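Local atomic coordinates of methoxy mycolic acid synthase 2 (Mycobacterium tuberculosis, PDB entry 1TPY), a protein that catalyses the conversion of a double bond to a cis cyclopropane ring at the distal position of an alpha mycolic acid, using S-adenosyl-L-methionine as the methylene donor. Residues T78-I83 with A100-K105; P206-V211 with N281-A286; A189-F194 with A270-V275. All coordinates share one frame; numbering follows the deposited sequence.

Interaction 1 (T78-I83 with A100-K105); sequences TMRRAI and AAHVQK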
loop_
_atom_site.group_PDB
_atom_site.type_symbol
_atom_site.label_atom_id
_atom_site.label_comp_id
_atom_site.label_asym_id
_atom_site.label_seq_id
_atom_site.Cartn_x
_atom_site.Cartn_y
_atom_site.Cartn_z
ATOM N N THR A 78 -3.222 2.895 -9.599
ATOM C CA THR A 78 -3.836 4.041 -8.947
ATOM C C THR A 78 -3.619 5.323 -9.746
ATOM O O THR A 78 -4.568 6.065 -9.999
ATOM C CB THR A 78 -3.302 4.218 -7.512
ATOM O OG1 THR A 78 -3.631 3.056 -6.741
ATOM C CG2 THR A 78 -3.938 5.451 -6.848
ATOM N N MET A 79 -2.380 5.589 -10.152
ATOM C CA MET A 79 -2.104 6.793 -10.930
ATOM C C MET A 79 -2.831 6.779 -12.263
ATOM O O MET A 79 -3.458 7.764 -12.636
ATOM C CB MET A 79 -0.601 6.964 -11.169
ATOM C CG MET A 79 0.172 7.333 -9.918
ATOM S SD MET A 79 1.893 7.669 -10.255
ATOM C CE MET A 79 2.464 6.005 -10.750
ATOM N N ARG A 80 -2.749 5.666 -12.983
ATOM C CA ARG A 80 -3.423 5.572 -14.268
ATOM C C ARG A 80 -4.919 5.818 -14.104
ATOM O O ARG A 80 -5.542 6.460 -14.951
ATOM C CB ARG A 80 -3.180 4.202 -14.903
ATOM C CG ARG A 80 -1.728 3.964 -15.319
ATOM C CD ARG A 80 -1.620 2.778 -16.276
ATOM N NE ARG A 80 -2.073 1.522 -15.675
ATOM C CZ ARG A 80 -1.336 0.754 -14.877
ATOM N NH1 ARG A 80 -0.088 1.095 -14.575
ATOM N NH2 ARG A 80 -1.856 -0.356 -14.370
ATOM N N ARG A 81 -5.493 5.313 -13.015
ATOM C CA ARG A 81 -6.923 5.500 -12.754
ATOM C C ARG A 81 -7.218 6.955 -12.397
ATOM O O ARG A 81 -8.271 7.495 -12.742
ATOM C CB ARG A 81 -7.376 4.599 -11.600
ATOM C CG ARG A 81 -8.837 4.783 -11.179
ATOM C CD ARG A 81 -9.821 4.291 -12.244
ATOM N NE ARG A 81 -11.194 4.277 -11.739
ATOM C CZ ARG A 81 -12.265 3.976 -12.467
ATOM N NH1 ARG A 81 -12.136 3.658 -13.749
ATOM N NH2 ARG A 81 -13.473 3.992 -11.908
ATOM N N ALA A 82 -6.282 7.592 -11.704
ATOM C CA ALA A 82 -6.459 8.985 -11.307
ATOM C C ALA A 82 -6.510 9.889 -12.544
ATOM O O ALA A 82 -7.250 10.874 -12.581
ATOM C CB ALA A 82 -5.325 9.408 -10.381
ATOM N N ILE A 83 -5.716 9.545 -13.553
ATOM C CA ILE A 83 -5.669 10.310 -14.789
ATOM C C ILE A 83 -6.998 10.256 -15.525
ATOM O O ILE A 83 -7.548 11.285 -15.920
ATOM C CB ILE A 83 -4.600 9.760 -15.743
ATOM C CG1 ILE A 83 -3.213 9.938 -15.125
ATOM C CG2 ILE A 83 -4.705 10.462 -17.105
ATOM C CD1 ILE A 83 -2.100 9.391 -15.979
ATOM N N ALA A 100 9.110 0.446 -11.287
ATOM C CA ALA A 100 9.447 1.667 -12.007
ATOM C C ALA A 100 9.393 1.403 -13.508
ATOM O O ALA A 100 8.745 2.135 -14.252
ATOM C CB ALA A 100 10.842 2.149 -11.603
ATOM N N ALA A 101 10.075 0.350 -13.949
ATOM C CA ALA A 101 10.096 -0.011 -15.363
ATOM C C ALA A 101 8.682 -0.253 -15.888
ATOM O O ALA A 101 8.313 0.229 -16.959
ATOM C CB ALA A 101 10.952 -1.261 -15.567
ATOM N N HIS A 102 7.894 -1.005 -15.126
ATOM C CA HIS A 102 6.522 -1.320 -15.504
ATOM C C HIS A 102 5.633 -0.074 -15.578
ATOM O O HIS A 102 4.921 0.127 -16.559
ATOM C CB HIS A 102 5.943 -2.329 -14.510
ATOM C CG HIS A 102 4.510 -2.681 -14.763
ATOM N ND1 HIS A 102 3.466 -1.881 -14.354
ATOM C CD2 HIS A 102 3.949 -3.749 -15.381
ATOM C CE1 HIS A 102 2.321 -2.442 -14.707
ATOM N NE2 HIS A 102 2.586 -3.576 -15.332
ATOM N N VAL A 103 5.668 0.760 -14.544
ATOM C CA VAL A 103 4.860 1.976 -14.540
ATOM C C VAL A 103 5.239 2.858 -15.726
ATOM O O VAL A 103 4.374 3.401 -16.404
ATOM C CB VAL A 103 5.044 2.773 -13.218
ATOM C CG1 VAL A 103 4.376 4.120 -13.330
ATOM C CG2 VAL A 103 4.430 1.993 -12.034
ATOM N N GLN A 104 6.538 2.993 -15.980
ATOM C CA GLN A 104 7.018 3.813 -17.088
ATOM C C GLN A 104 6.417 3.297 -18.395
ATOM O O GLN A 104 5.780 4.038 -19.142
ATOM C CB GLN A 104 8.550 3.757 -17.156
ATOM C CG GLN A 104 9.167 4.561 -18.292
ATOM C CD GLN A 104 8.859 6.040 -18.189
ATOM O OE1 GLN A 104 8.225 6.617 -19.073
ATOM N NE2 GLN A 104 9.307 6.663 -17.106
ATOM N N LYS A 105 6.625 2.013 -18.647
ATOM C CA LYS A 105 6.117 1.360 -19.841
ATOM C C LYS A 105 4.608 1.596 -19.998
ATOM O O LYS A 105 4.147 2.021 -21.062
ATOM C CB LYS A 105 6.443 -0.136 -19.751
ATOM C CG LYS A 105 5.874 -1.019 -20.838
ATOM C CD LYS A 105 6.293 -2.471 -20.591
ATOM C CE LYS A 105 5.416 -3.469 -21.350
ATOM N NZ LYS A 105 5.431 -3.241 -22.819
#

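Interaction 2 (P206-V211 with N281-A286); sequences PTIEMV and NQFTLA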
loop_
_atom_site.group_PDB
_atom_site.type_symbol
_atom_site.label_atom_id
_atom_site.label_comp_id
_atom_site.label_asym_id
_atom_site.label_seq_id
_atom_site.Cartn_x
_atom_site.Cartn_y
_atom_site.Cartn_z
ATOM N N PRO A 206 2.163 0.758 11.556
ATOM C CA PRO A 206 1.963 1.644 12.697
ATOM C C PRO A 206 0.721 1.185 13.453
ATOM O O PRO A 206 -0.001 0.290 13.008
ATOM C CB PRO A 206 1.731 2.990 12.033
ATOM C CG PRO A 206 0.913 2.595 10.841
ATOM C CD PRO A 206 1.676 1.385 10.314
ATOM N N THR A 207 0.489 1.797 14.607
ATOM C CA THR A 207 -0.698 1.518 15.386
ATOM C C THR A 207 -1.571 2.706 15.001
ATOM O O THR A 207 -1.061 3.671 14.435
ATOM C CB THR A 207 -0.404 1.536 16.901
ATOM O OG1 THR A 207 -1.579 1.156 17.616
ATOM C CG2 THR A 207 -0.003 2.907 17.357
ATOM N N ILE A 208 -2.867 2.655 15.283
ATOM C CA ILE A 208 -3.733 3.773 14.921
ATOM C C ILE A 208 -3.326 5.073 15.611
ATOM O O ILE A 208 -3.236 6.115 14.965
ATOM C CB ILE A 208 -5.229 3.469 15.237
ATOM C CG1 ILE A 208 -5.785 2.473 14.210
ATOM C CG2 ILE A 208 -6.046 4.763 15.217
ATOM C CD1 ILE A 208 -7.178 1.940 14.552
ATOM N N GLU A 209 -3.074 5.015 16.913
ATOM C CA GLU A 209 -2.686 6.213 17.645
ATOM C C GLU A 209 -1.383 6.811 17.114
ATOM O O GLU A 209 -1.202 8.024 17.150
ATOM C CB GLU A 209 -2.560 5.917 19.147
ATOM C CG GLU A 209 -1.652 4.745 19.480
ATOM C CD GLU A 209 -1.641 4.426 20.956
ATOM O OE1 GLU A 209 -2.658 4.696 21.625
ATOM O OE2 GLU A 209 -0.626 3.897 21.449
ATOM N N MET A 210 -0.485 5.968 16.615
ATOM C CA MET A 210 0.783 6.463 16.075
ATOM C C MET A 210 0.545 7.374 14.876
ATOM O O MET A 210 1.154 8.437 14.770
ATOM C CB MET A 210 1.689 5.303 15.659
ATOM C CG MET A 210 2.433 4.631 16.805
ATOM S SD MET A 210 3.352 3.170 16.230
ATOM C CE MET A 210 4.303 3.922 14.938
ATOM N N VAL A 211 -0.335 6.945 13.970
ATOM C CA VAL A 211 -0.668 7.734 12.785
ATOM C C VAL A 211 -1.335 9.047 13.198
ATOM O O VAL A 211 -0.955 10.121 12.730
ATOM C CB VAL A 211 -1.633 6.968 11.847
ATOM C CG1 VAL A 211 -2.062 7.867 10.691
ATOM C CG2 VAL A 211 -0.957 5.715 11.310
ATOM N N ASN A 281 -6.556 0.729 7.583
ATOM C CA ASN A 281 -7.319 1.969 7.599
ATOM C C ASN A 281 -6.942 3.021 6.575
ATOM O O ASN A 281 -5.794 3.103 6.133
ATOM C CB ASN A 281 -7.214 2.623 8.983
ATOM C CG ASN A 281 -7.928 1.835 10.063
ATOM O OD1 ASN A 281 -7.331 1.009 10.755
ATOM N ND2 ASN A 281 -9.217 2.084 10.206
ATOM N N GLN A 282 -7.929 3.828 6.206
ATOM C CA GLN A 282 -7.712 4.937 5.292
ATOM C C GLN A 282 -7.854 6.214 6.124
ATOM O O GLN A 282 -8.925 6.506 6.672
ATOM C CB GLN A 282 -8.725 4.934 4.139
ATOM C CG GLN A 282 -8.432 3.874 3.086
ATOM C CD GLN A 282 -9.128 4.125 1.764
ATOM O OE1 GLN A 282 -8.825 3.478 0.758
ATOM N NE2 GLN A 282 -10.061 5.062 1.753
ATOM N N PHE A 283 -6.757 6.954 6.239
ATOM C CA PHE A 283 -6.756 8.194 7.003
ATOM C C PHE A 283 -6.796 9.403 6.081
ATOM O O PHE A 283 -5.875 9.626 5.289
ATOM C CB PHE A 283 -5.508 8.304 7.866
ATOM C CG PHE A 283 -5.368 7.220 8.896
ATOM C CD1 PHE A 283 -4.818 5.993 8.559
ATOM C CD2 PHE A 283 -5.737 7.451 10.217
ATOM C CE1 PHE A 283 -4.629 5.005 9.524
ATOM C CE2 PHE A 283 -5.553 6.469 11.191
ATOM C CZ PHE A 283 -4.998 5.244 10.842
ATOM N N THR A 284 -7.864 10.182 6.181
ATOM C CA THR A 284 -7.988 11.376 5.367
ATOM C C THR A 284 -7.400 12.504 6.200
ATOM O O THR A 284 -8.019 12.956 7.160
ATOM C CB THR A 284 -9.459 11.676 5.031
ATOM O OG1 THR A 284 -10.010 10.574 4.299
ATOM C CG2 THR A 284 -9.566 12.935 4.179
ATOM N N LEU A 285 -6.192 12.929 5.832
ATOM C CA LEU A 285 -5.465 13.978 6.542
ATOM C C LEU A 285 -5.426 15.293 5.770
ATOM O O LEU A 285 -4.878 15.367 4.664
ATOM C CB LEU A 285 -4.041 13.500 6.822
ATOM C CG LEU A 285 -3.981 12.206 7.635
ATOM C CD1 LEU A 285 -2.601 11.586 7.543
ATOM C CD2 LEU A 285 -4.349 12.505 9.078
ATOM N N ALA A 286 -5.989 16.335 6.374
ATOM C CA ALA A 286 -6.046 17.651 5.751
ATOM C C ALA A 286 -5.151 18.659 6.466
ATOM O O ALA A 286 -5.076 18.676 7.696
ATOM C CB ALA A 286 -7.494 18.146 5.739
#

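Interaction 3 (A189-F194 with A270-V275); sequences ARFLKF and AKLFRV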
loop_
_atom_site.group_PDB
_atom_site.type_symbol
_atom_site.label_atom_id
_atom_site.label_comp_id
_atom_site.label_asym_id
_atom_site.label_seq_id
_atom_site.Cartn_x
_atom_site.Cartn_y
_atom_site.Cartn_z
ATOM N N ALA A 189 3.589 -14.691 17.312
ATOM C CA ALA A 189 4.939 -14.158 17.375
ATOM C C ALA A 189 5.777 -14.799 16.281
ATOM O O ALA A 189 6.516 -14.124 15.567
ATOM C CB ALA A 189 5.550 -14.439 18.742
ATOM N N ARG A 190 5.642 -16.111 16.146
ATOM C CA ARG A 190 6.385 -16.865 15.147
ATOM C C ARG A 190 6.053 -16.392 13.732
ATOM O O ARG A 190 6.948 -16.203 12.902
ATOM C CB ARG A 190 6.057 -18.346 15.290
ATOM C CG ARG A 190 7.017 -19.287 14.601
ATOM C CD ARG A 190 6.593 -20.715 14.890
ATOM N NE ARG A 190 6.368 -20.917 16.318
ATOM C CZ ARG A 190 5.762 -21.979 16.838
ATOM N NH1 ARG A 190 5.314 -22.943 16.046
ATOM N NH2 ARG A 190 5.602 -22.075 18.152
ATOM N N PHE A 191 4.768 -16.201 13.454
ATOM C CA PHE A 191 4.362 -15.756 12.131
ATOM C C PHE A 191 4.901 -14.355 11.849
ATOM O O PHE A 191 5.427 -14.097 10.772
ATOM C CB PHE A 191 2.836 -15.763 11.999
ATOM C CG PHE A 191 2.353 -15.440 10.616
ATOM C CD1 PHE A 191 2.566 -16.330 9.567
ATOM C CD2 PHE A 191 1.722 -14.227 10.352
ATOM C CE1 PHE A 191 2.157 -16.015 8.268
ATOM C CE2 PHE A 191 1.310 -13.900 9.062
ATOM C CZ PHE A 191 1.528 -14.795 8.017
ATOM N N LEU A 192 4.772 -13.454 12.821
ATOM C CA LEU A 192 5.261 -12.087 12.656
ATOM C C LEU A 192 6.767 -12.067 12.358
ATOM O O LEU A 192 7.240 -11.296 11.518
ATOM C CB LEU A 192 4.960 -11.264 13.915
ATOM C CG LEU A 192 3.641 -10.475 13.978
ATOM C CD1 LEU A 192 2.520 -11.252 13.325
ATOM C CD2 LEU A 192 3.299 -10.166 15.430
ATOM N N LYS A 193 7.520 -12.916 13.045
ATOM C CA LYS A 193 8.954 -12.976 12.822
ATOM C C LYS A 193 9.191 -13.455 11.384
ATOM O O LYS A 193 10.064 -12.947 10.682
ATOM C CB LYS A 193 9.593 -13.936 13.825
ATOM C CG LYS A 193 11.113 -13.954 13.798
ATOM C CD LYS A 193 11.658 -14.977 14.790
ATOM C CE LYS A 193 13.180 -15.035 14.757
ATOM N NZ LYS A 193 13.702 -16.111 15.652
ATOM N N PHE A 194 8.396 -14.434 10.960
ATOM C CA PHE A 194 8.484 -14.985 9.610
ATOM C C PHE A 194 8.280 -13.878 8.572
ATOM O O PHE A 194 9.043 -13.759 7.610
ATOM C CB PHE A 194 7.421 -16.078 9.432
ATOM C CG PHE A 194 7.066 -16.363 8.000
ATOM C CD1 PHE A 194 7.949 -17.041 7.166
ATOM C CD2 PHE A 194 5.845 -15.935 7.477
ATOM C CE1 PHE A 194 7.621 -17.291 5.828
ATOM C CE2 PHE A 194 5.508 -16.180 6.136
ATOM C CZ PHE A 194 6.400 -16.859 5.314
ATOM N N ALA A 270 -4.220 -13.619 6.193
ATOM C CA ALA A 270 -5.674 -13.698 6.103
ATOM C C ALA A 270 -6.237 -14.037 7.485
ATOM O O ALA A 270 -7.306 -13.560 7.863
ATOM C CB ALA A 270 -6.089 -14.765 5.086
ATOM N N LYS A 271 -5.515 -14.863 8.241
ATOM C CA LYS A 271 -5.964 -15.232 9.582
ATOM C C LYS A 271 -5.842 -14.019 10.508
ATOM O O LYS A 271 -6.733 -13.746 11.320
ATOM C CB LYS A 271 -5.138 -16.405 10.133
ATOM C CG LYS A 271 -5.499 -16.774 11.569
ATOM C CD LYS A 271 -4.689 -17.954 12.084
ATOM C CE LYS A 271 -4.953 -18.185 13.566
ATOM N NZ LYS A 271 -4.389 -19.481 14.054
ATOM N N LEU A 272 -4.741 -13.287 10.384
ATOM C CA LEU A 272 -4.543 -12.104 11.211
ATOM C C LEU A 272 -5.734 -11.146 11.127
ATOM O O LEU A 272 -6.253 -10.709 12.157
ATOM C CB LEU A 272 -3.255 -11.377 10.814
ATOM C CG LEU A 272 -1.964 -12.160 11.086
ATOM C CD1 LEU A 272 -0.769 -11.281 10.774
ATOM C CD2 LEU A 272 -1.927 -12.620 12.553
ATOM N N PHE A 273 -6.175 -10.827 9.913
ATOM C CA PHE A 273 -7.307 -9.914 9.749
ATOM C C PHE A 273 -8.622 -10.576 10.146
ATOM O O PHE A 273 -9.504 -9.935 10.716
ATOM C CB PHE A 273 -7.414 -9.416 8.298
ATOM C CG PHE A 273 -6.299 -8.501 7.885
ATOM C CD1 PHE A 273 -5.153 -9.006 7.282
ATOM C CD2 PHE A 273 -6.377 -7.136 8.141
ATOM C CE1 PHE A 273 -4.097 -8.167 6.944
ATOM C CE2 PHE A 273 -5.329 -6.290 7.808
ATOM C CZ PHE A 273 -4.185 -6.808 7.209
ATOM N N ARG A 274 -8.753 -11.860 9.835
ATOM C CA ARG A 274 -9.967 -12.596 10.155
ATOM C C ARG A 274 -10.174 -12.620 11.665
ATOM O O ARG A 274 -11.272 -12.357 12.155
ATOM C CB ARG A 274 -9.873 -14.024 9.613
ATOM C CG ARG A 274 -11.177 -14.792 9.676
ATOM C CD ARG A 274 -11.006 -16.210 9.173
ATOM N NE ARG A 274 -10.533 -16.240 7.797
ATOM C CZ ARG A 274 -9.409 -16.833 7.403
ATOM N NH1 ARG A 274 -9.066 -16.806 6.122
ATOM N NH2 ARG A 274 -8.627 -17.449 8.287
ATOM N N VAL A 275 -9.112 -12.943 12.398
ATOM C CA VAL A 275 -9.169 -12.984 13.855
ATOM C C VAL A 275 -9.318 -11.562 14.386
ATOM O O VAL A 275 -10.070 -11.315 15.324
ATOM C CB VAL A 275 -7.884 -13.598 14.451
ATOM C CG1 VAL A 275 -7.932 -13.544 15.978
ATOM C CG2 VAL A 275 -7.728 -15.043 13.969
#

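Interaction 1 (T78-I83 with A100-K105)
Met-79 opens the contact by sending its terminal methyl to Val-103. Met-79 CE lies 3.7 Å from Val-103 CG1, and this is the only apolar side-chain contact between segments 78-83 and 100-105. The bend at the thioether of Met-79 (chi3 -67°) turns CE off the line of the chain, and CE is the atom that meets the valine. The two side chains meet at about a right angle. Val-103 offers the methyl that stands anti to its backbone N (chi1 171°). Met-79 also rests on Asp-70 and Cys-73, and Val-103 on Val-118. Both ends of the touch are buried.

The two helices belong to the Rossmann-like fold of the methyltransferases. Helix 77-86 links the parallel strands 67-71 and 89-94, and helix 97-108 links 89-94 to 116-120. The contact therefore joins the helices of two successive beta-alpha-beta units. The loop before helix 77-86 holds Gly-72, Cys-73 and Gly-74, which bind S-adenosyl-L-methionine.

Arg-80 comes next and reaches out beside His-102. Arg-80 NH1 is 4.3 Å from His-102 CE1, with the guanidinium set obliquely to the imidazole. This is a loose contact. The firmer partner of Arg-80 NH1 is the carbonyl O of Trp-75, and Ser-106 OG adds a weak bond. The ring of Trp-75 also meets that of His-102 edge-to-face, so Trp-75 contacts both Arg-80 and His-102. Arg-81 forms a salt bridge with Asp-54 of helix 45-57.

Interaction 2 (P206-V211 with N281-A286)
The Phe-283 ring carries Val-211 over one face and Ile-208 at its edge. Val-211 CG1 stands 3.6 Å from the ring centroid and only 6° off the ring normal, so it makes a well-centred CH-pi contact. Its closest ring atom is Phe-283 CD2, at 3.7 Å from Val-211 CG1. The other methyl, Val-211 CG2, sits towards the rim, 4.1 Å from Phe-283 CZ. The valine has CG1 anti to its backbone N (chi1 175°), and this branch is the one presented to the ring centre. Ile-208 CG2 approaches near the ring plane, 4.4 Å from Phe-283 CE2.

The other branch of Ile-208 runs to Asn-281. Its CD1 end lies beside the amide, and the two side chains cross at about a right angle. Ile-208 also touches Thr-170 and Arg-225, on the strands flanking 278-286.

Helix 208-218 thus packs its first turn on the antiparallel end of the methyltransferase sheet. Strand 278-286 runs there between strands 163-171 and 221-227. Asn-281 and Phe-283, two residues apart, point to the helix from the same side of the strand. Phe-283 reaches Leu-222 and Arg-225 as well.

The contact is almost wholly apolar, with polar character confined to the Asn-281 end. Dispersion and the CH-pi contact join the two segments, with no directional polar bond between them.

Interaction 3 (A189-F194 with A270-V275)
Leu-272 is the only residue of segment 270-275 that touches segment 189-194, where it meets Phe-191 and Leu-192. Just before it, Lys-271 starts towards the other helix, but its chain leads away from segment 189-194 and makes a cation-pi contact with Trp-187.

Leu-272 then sends one methyl across. Leu-272 CD1 lies 3.8 Å from Phe-191 CE2 and 3.9 Å from Phe-191 CD2. This methyl is at the ring edge, near the ring plane. The ring is swung anti to the backbone N of Phe-191 (chi1 -174°), which carries that edge to the leucine. The same Leu-272 CD1 is 4.2 Å from Leu-192 CD1, a looser touch on the partly exposed flank. Phe-191 CA and Leu-272 CA, the closest such pair, are 9.7 Å apart, so the segments meet through the ends of side chains.

Helices 186-199 and 256-275 meet here next to the pocket that holds cetyl-trimethyl-ammonium, probably where the acyl chain binds. Phe-191 also touches Cys-269, the active-site residue proposed by similarity. The side chain of Leu-272 is about 4 Å from the bound ligand, a long-chain amphiphile. This is consistent with an apolar wall along the path of an acyl chain.

Phe-273, on another side of the helix, touches the same ligand. Arg-274 forms a salt bridge with Asp-237 of helix 229-245.

How the interactions relate
Interaction 1 lies on the opposite side of the chain's centre from interactions 2 and 3. Its centre is 25 Å from that of interaction 2 and 31 Å from that of interaction 3. It belongs to the cofactor side: Val-103 is about 8 Å, side chain to ligand, from the bound S-adenosyl-L-homocysteine. Interaction 3 borders the cetyl-trimethyl-ammonium pocket: the Leu-272 side chain is about 4 Å from the ligand. Interaction 2 lies farther off, with the Asn-281 side chain about 12 Å from that ligand. The segments of interactions 2 and 3 alternate along the chain. Helix 186-199 precedes helix 208-218, and helix 256-275 precedes strand 278-286. Their nearest atoms are still about 7 Å apart.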